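Local coordinates for GXWXG domain-containing protein (Thermomonospora curvata, PDB 4MVE) that is of unknown function but joins a GXWXG family region and a DUF4334 region in one predominantly antiparallel beta fold, at residues 27-32 against 129-134; 101-106 against 121-126. All coordinates share one frame; numbering follows the deposited sequence.

Contact 1: 27-32 against 129-134; sequences ELYDRL and MVVGAM
The ring of Y29 turns its edge to V131: CG1 of the valine lies near the ring plane, 3.4 Å from CD2, and V131 O is also in plane at the edge, 3.7 Å from CE2. A133 meets the phenol end obliquely, its CB 3.5 Å from Y29 CZ and 3.3 Å from Y29 OH. The Y144 ring of strand 143-149 also meets that of Y29, the planes inclined at about 55°. Here a helix side chain packs on a strand of the antiparallel sheet, joining helix 22-29 to it. The chi1 of Y29, -179°, sets CG anti to the backbone N, starting the side chain toward strand 129-134. There V131 and A133 point at the helix while a side chain on G132 would point away, the alternation of a beta strand. Valine supplies a branch to the ring edge, and alanine is small enough for the hydroxyl end to come close. L32 adds a looser apolar touch, CD1 to V131 CB at 4.3 Å. A type I turn from Y29 to L32, closed by L32 N to Y29 O at 2.9 Å, brings this leucine back over the strand. The hydroxyl of Y29 hydrogen-bonds to the carbonyl of H121 on strand 118-124, which also accepts the backbone N-H of A133. A phenylalanine here would probably leave that carbonyl without its second donor and the ring end less firmly fixed. The chemistry is thus divided: carbon contacts join the two segments, while the one polar group among the touching side chains, the phenol OH, finds its partner on the neighbouring strand.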
loop_
_atom_site.group_PDB
_atom_site.type_symbol
_atom_site.label_atom_id
_atom_site.label_comp_id
_atom_site.label_asym_id
_atom_site.label_seq_id
_atom_site.Cartn_x
_atom_site.Cartn_y
_atom_site.Cartn_z
ATOM N N GLU A 27 -0.919 14.616 -5.735
ATOM C CA GLU A 27 -0.075 15.439 -6.623
ATOM C C GLU A 27 1.305 14.796 -6.756
ATOM O O GLU A 27 1.844 14.683 -7.854
ATOM C CB GLU A 27 0.080 16.894 -6.108
ATOM C CG GLU A 27 -1.155 17.770 -6.222
ATOM C CD GLU A 27 -1.266 18.916 -5.223
ATOM O OE1 GLU A 27 -0.284 19.191 -4.494
ATOM O OE2 GLU A 27 -2.354 19.537 -5.167
ATOM N N LEU A 28 1.842 14.328 -5.642
ATOM C CA LEU A 28 3.161 13.717 -5.640
ATOM C C LEU A 28 3.134 12.312 -6.288
ATOM O O LEU A 28 4.015 11.993 -7.093
ATOM C CB LEU A 28 3.734 13.687 -4.210
ATOM C CG LEU A 28 4.103 15.089 -3.619
ATOM C CD1 LEU A 28 4.295 15.024 -2.097
ATOM C CD2 LEU A 28 5.377 15.647 -4.249
ATOM N N TYR A 29 2.087 11.521 -6.009
ATOM C CA TYR A 29 1.905 10.197 -6.575
ATOM C C TYR A 29 1.858 10.218 -8.108
ATOM O O TYR A 29 2.514 9.385 -8.750
ATOM C CB TYR A 29 0.623 9.595 -6.009
ATOM C CG TYR A 29 0.300 8.194 -6.493
ATOM C CD1 TYR A 29 -0.521 7.991 -7.595
ATOM C CD2 TYR A 29 0.733 7.074 -5.784
ATOM C CE1 TYR A 29 -0.852 6.701 -8.024
ATOM C CE2 TYR A 29 0.359 5.787 -6.165
ATOM C CZ TYR A 29 -0.403 5.607 -7.307
ATOM O OH TYR A 29 -0.754 4.342 -7.688
ATOM N N ASP A 30 1.094 11.154 -8.693
ATOM C CA ASP A 30 0.928 11.265 -10.150
ATOM C C ASP A 30 2.257 11.514 -10.896
ATOM O O ASP A 30 2.311 11.285 -12.090
ATOM C CB ASP A 30 -0.092 12.353 -10.506
ATOM C CG ASP A 30 -1.537 11.992 -10.152
ATOM O OD1 ASP A 30 -1.816 10.783 -9.918
ATOM O OD2 ASP A 30 -2.390 12.905 -10.140
ATOM N N ARG A 31 3.322 11.917 -10.187
ATOM C CA ARG A 31 4.640 12.185 -10.765
ATOM C C ARG A 31 5.574 10.971 -10.589
ATOM O O ARG A 31 6.703 10.986 -11.081
ATOM C CB ARG A 31 5.238 13.453 -10.124
ATOM C CG ARG A 31 4.639 14.725 -10.722
ATOM C CD ARG A 31 4.599 15.912 -9.781
ATOM N NE ARG A 31 5.934 16.354 -9.389
ATOM C CZ ARG A 31 6.188 17.078 -8.306
ATOM N NH1 ARG A 31 7.435 17.418 -8.007
ATOM N NH2 ARG A 31 5.197 17.461 -7.506
ATOM N N LEU A 32 5.085 9.907 -9.942
ATOM C CA LEU A 32 5.881 8.714 -9.694
ATOM C C LEU A 32 5.848 7.729 -10.837
ATOM O O LEU A 32 4.899 7.669 -11.626
ATOM C CB LEU A 32 5.464 8.003 -8.393
ATOM C CG LEU A 32 5.563 8.813 -7.075
ATOM C CD1 LEU A 32 5.041 7.987 -5.925
ATOM C CD2 LEU A 32 7.010 9.296 -6.786
HETATM N N MSE A 129 10.763 1.649 -1.098
HETATM C CA MSE A 129 9.548 2.401 -0.753
HETATM C C MSE A 129 8.651 2.572 -1.954
HETATM O O MSE A 129 9.129 2.895 -3.039
HETATM C CB MSE A 129 9.862 3.794 -0.183
HETATM C CG MSE A 129 10.578 3.783 1.136
HETATM SE SE MSE A 129 10.911 5.620 1.668
HETATM C CE MSE A 129 11.712 5.241 3.367
ATOM N N VAL A 130 7.368 2.335 -1.755
ATOM C CA VAL A 130 6.292 2.530 -2.749
ATOM C C VAL A 130 5.153 3.262 -2.087
ATOM O O VAL A 130 4.981 3.134 -0.879
ATOM C CB VAL A 130 5.747 1.220 -3.406
ATOM C CG1 VAL A 130 6.837 0.419 -4.109
ATOM C CG2 VAL A 130 4.951 0.362 -2.417
ATOM N N VAL A 131 4.336 3.991 -2.877
ATOM C CA VAL A 131 3.107 4.586 -2.365
ATOM C C VAL A 131 2.013 3.688 -2.941
ATOM O O VAL A 131 2.117 3.315 -4.096
ATOM C CB VAL A 131 2.929 6.096 -2.719
ATOM C CG1 VAL A 131 1.487 6.554 -2.489
ATOM C CG2 VAL A 131 3.871 6.969 -1.885
ATOM N N GLY A 132 1.002 3.334 -2.154
ATOM C CA GLY A 132 -0.093 2.514 -2.663
ATOM C C GLY A 132 -1.314 3.391 -2.762
ATOM O O GLY A 132 -1.588 4.151 -1.830
ATOM N N ALA A 133 -2.061 3.284 -3.889
ATOM C CA ALA A 133 -3.293 4.019 -4.152
ATOM C C ALA A 133 -4.468 3.044 -4.089
ATOM O O ALA A 133 -4.637 2.212 -4.981
ATOM C CB ALA A 133 -3.229 4.699 -5.514
HETATM N N MSE A 134 -5.230 3.093 -2.985
HETATM C CA MSE A 134 -6.334 2.182 -2.792
HETATM C C MSE A 134 -7.560 2.643 -3.599
HETATM O O MSE A 134 -8.049 3.768 -3.405
HETATM C CB MSE A 134 -6.695 2.050 -1.293
HETATM C CG MSE A 134 -7.730 0.959 -1.091
HETATM SE SE MSE A 134 -8.545 1.034 0.652
HETATM C CE MSE A 134 -9.643 2.678 0.344
#

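Contact 2: 101-106 against 121-126; sequences VALRGT and HFRRVN
L103 lays CB over one face of the H121 imidazole, a CH-pi contact 3.7 Å from the ring centroid and 20° off its normal. L103 closes strand 96-103 and opens a beta hairpin with a two-residue loop: the type I' turn L103-T106 has R104 and G105 at its corners, both with positive phi, which glycine adopts easily. On the same strand V101 reaches the ring obliquely, CG1 to H121 CE1 at 3.7 Å. Across the turn, T106 sets CB and CG2 over one face of the R123 guanidinium, CB 3.4 Å from NH2, the methyl branch suiting a flat cation. L103 O lies near the plane of that group, 3.1 Å from R123 NH2, but the angle is too poor for a hydrogen bond. The chain of R123 bends at chi2 (-86°), which turns CD aside from an extended course.

Farther out, H121 NE2 is hydrogen-bonded to D135, which holds the imidazole for L103, whereas ND1 is buried with no partner in the model. R104 forms salt bridges to D30 and E26, tying the hairpin turn to the helical side. One water bridges the segments: it donates to T106 O at 2.7 Å and accepts from R123 NH2 at 3.3 Å.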
loop_
_atom_site.group_PDB
_atom_site.type_symbol
_atom_site.label_atom_id
_atom_site.label_comp_id
_atom_site.label_asym_id
_atom_site.label_seq_id
_atom_site.Cartn_x
_atom_site.Cartn_y
_atom_site.Cartn_z
ATOM N N VAL A 101 -2.331 -3.137 -13.672
ATOM C CA VAL A 101 -3.602 -2.408 -13.811
ATOM C C VAL A 101 -3.327 -0.915 -14.053
ATOM O O VAL A 101 -2.362 -0.408 -13.506
ATOM C CB VAL A 101 -4.488 -2.600 -12.541
ATOM C CG1 VAL A 101 -5.917 -2.056 -12.757
ATOM C CG2 VAL A 101 -4.543 -4.081 -12.089
ATOM N N ALA A 102 -4.147 -0.236 -14.909
ATOM C CA ALA A 102 -4.004 1.206 -15.156
ATOM C C ALA A 102 -4.735 2.022 -14.094
ATOM O O ALA A 102 -5.814 1.643 -13.640
ATOM C CB ALA A 102 -4.549 1.585 -16.526
ATOM N N LEU A 103 -4.152 3.172 -13.750
ATOM C CA LEU A 103 -4.744 4.175 -12.896
ATOM C C LEU A 103 -4.299 5.502 -13.437
ATOM O O LEU A 103 -3.094 5.774 -13.451
ATOM C CB LEU A 103 -4.391 4.017 -11.410
ATOM C CG LEU A 103 -4.886 5.208 -10.512
ATOM C CD1 LEU A 103 -6.404 5.120 -10.248
ATOM C CD2 LEU A 103 -4.120 5.276 -9.211
ATOM N N ARG A 104 -5.264 6.315 -13.937
ATOM C CA ARG A 104 -5.016 7.640 -14.522
ATOM C C ARG A 104 -4.059 7.555 -15.710
ATOM O O ARG A 104 -3.136 8.358 -15.830
ATOM C CB ARG A 104 -4.456 8.597 -13.463
ATOM C CG ARG A 104 -5.378 8.764 -12.309
ATOM C CD ARG A 104 -4.714 9.494 -11.187
ATOM N NE ARG A 104 -5.648 9.500 -10.090
ATOM C CZ ARG A 104 -5.333 9.423 -8.811
ATOM N NH1 ARG A 104 -4.054 9.450 -8.428
ATOM N NH2 ARG A 104 -6.288 9.364 -7.895
ATOM N N GLY A 105 -4.253 6.544 -16.536
ATOM C CA GLY A 105 -3.423 6.309 -17.713
ATOM C C GLY A 105 -2.076 5.661 -17.457
ATOM O O GLY A 105 -1.315 5.464 -18.404
ATOM N N THR A 106 -1.738 5.347 -16.183
ATOM C CA THR A 106 -0.456 4.712 -15.905
ATOM C C THR A 106 -0.711 3.313 -15.429
ATOM O O THR A 106 -1.456 3.109 -14.476
ATOM C CB THR A 106 0.390 5.512 -14.918
ATOM O OG1 THR A 106 0.658 6.800 -15.469
ATOM C CG2 THR A 106 1.708 4.805 -14.556
ATOM N N HIS A 121 -2.844 0.316 -6.241
ATOM C CA HIS A 121 -1.955 0.688 -7.369
ATOM C C HIS A 121 -0.638 1.198 -6.813
ATOM O O HIS A 121 -0.635 2.155 -6.039
ATOM C CB HIS A 121 -2.623 1.746 -8.252
ATOM C CG HIS A 121 -3.972 1.339 -8.754
ATOM N ND1 HIS A 121 -4.147 0.803 -10.043
ATOM C CD2 HIS A 121 -5.185 1.433 -8.151
ATOM C CE1 HIS A 121 -5.444 0.606 -10.169
ATOM N NE2 HIS A 121 -6.114 0.996 -9.066
ATOM N N PHE A 122 0.469 0.505 -7.113
ATOM C CA PHE A 122 1.779 0.852 -6.546
ATOM C C PHE A 122 2.644 1.695 -7.474
ATOM O O PHE A 122 2.754 1.408 -8.666
ATOM C CB PHE A 122 2.540 -0.422 -6.176
ATOM C CG PHE A 122 1.831 -1.265 -5.160
ATOM C CD1 PHE A 122 1.534 -0.758 -3.897
ATOM C CD2 PHE A 122 1.421 -2.559 -5.468
ATOM C CE1 PHE A 122 0.850 -1.537 -2.961
ATOM C CE2 PHE A 122 0.723 -3.319 -4.544
ATOM C CZ PHE A 122 0.461 -2.814 -3.286
ATOM N N ARG A 123 3.306 2.706 -6.913
ATOM C CA ARG A 123 4.281 3.503 -7.660
ATOM C C ARG A 123 5.558 3.553 -6.844
ATOM O O ARG A 123 5.495 3.570 -5.631
ATOM C CB ARG A 123 3.762 4.925 -7.965
ATOM C CG ARG A 123 2.485 5.007 -8.771
ATOM C CD ARG A 123 2.618 4.959 -10.281
ATOM N NE ARG A 123 1.274 5.000 -10.877
ATOM C CZ ARG A 123 0.648 6.114 -11.249
ATOM N NH1 ARG A 123 1.258 7.291 -11.157
ATOM N NH2 ARG A 123 -0.585 6.056 -11.735
ATOM N N ARG A 124 6.699 3.644 -7.498
ATOM C CA ARG A 124 8.004 3.651 -6.866
ATOM C C ARG A 124 8.332 4.991 -6.204
ATOM O O ARG A 124 8.222 6.031 -6.848
ATOM C CB ARG A 124 9.097 3.336 -7.937
ATOM C CG ARG A 124 10.526 3.198 -7.380
ATOM C CD ARG A 124 11.542 2.938 -8.488
ATOM N NE ARG A 124 12.901 2.744 -7.967
ATOM C CZ ARG A 124 13.781 3.722 -7.783
ATOM N NH1 ARG A 124 13.463 4.976 -8.081
ATOM N NH2 ARG A 124 14.981 3.457 -7.291
ATOM N N VAL A 125 8.813 4.945 -4.965
ATOM C CA VAL A 125 9.408 6.093 -4.255
ATOM C C VAL A 125 10.950 5.917 -4.417
ATOM O O VAL A 125 11.620 6.814 -4.925
ATOM C CB VAL A 125 8.956 6.265 -2.782
ATOM C CG1 VAL A 125 9.811 7.319 -2.049
ATOM C CG2 VAL A 125 7.484 6.624 -2.716
ATOM N N ASN A 126 11.479 4.711 -4.063
ATOM C CA ASN A 126 12.869 4.276 -4.276
ATOM C C ASN A 126 12.810 2.755 -4.249
ATOM O O ASN A 126 11.714 2.232 -4.122
ATOM C CB ASN A 126 13.856 4.880 -3.233
ATOM C CG ASN A 126 13.450 4.595 -1.806
ATOM O OD1 ASN A 126 13.214 3.441 -1.425
ATOM N ND2 ASN A 126 13.314 5.645 -0.998
HETATM O O HOH W 1 -1.040 2.793 -11.835
#

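In the fold
Contact 1 is wholly buried, whereas contact 2 is partly buried, with the hairpin turn reaching solvent. They share one sheet, for strands 118-124 and 129-136 are antiparallel neighbours. Contact 1 uses helix 22-29 directly, and L103, R104 and R123 of contact 2 touch its Y29. That tyrosine is the joint between them: its CZ packs 3.3 Å from R123 CG, in addition to the polar tie of its hydroxyl. Fully buried, contact 1 is mostly apolar carbon with one phenol; contact 2, nearer the surface, mixes valine, leucine and threonine carbons with imidazole, guanidinium and water.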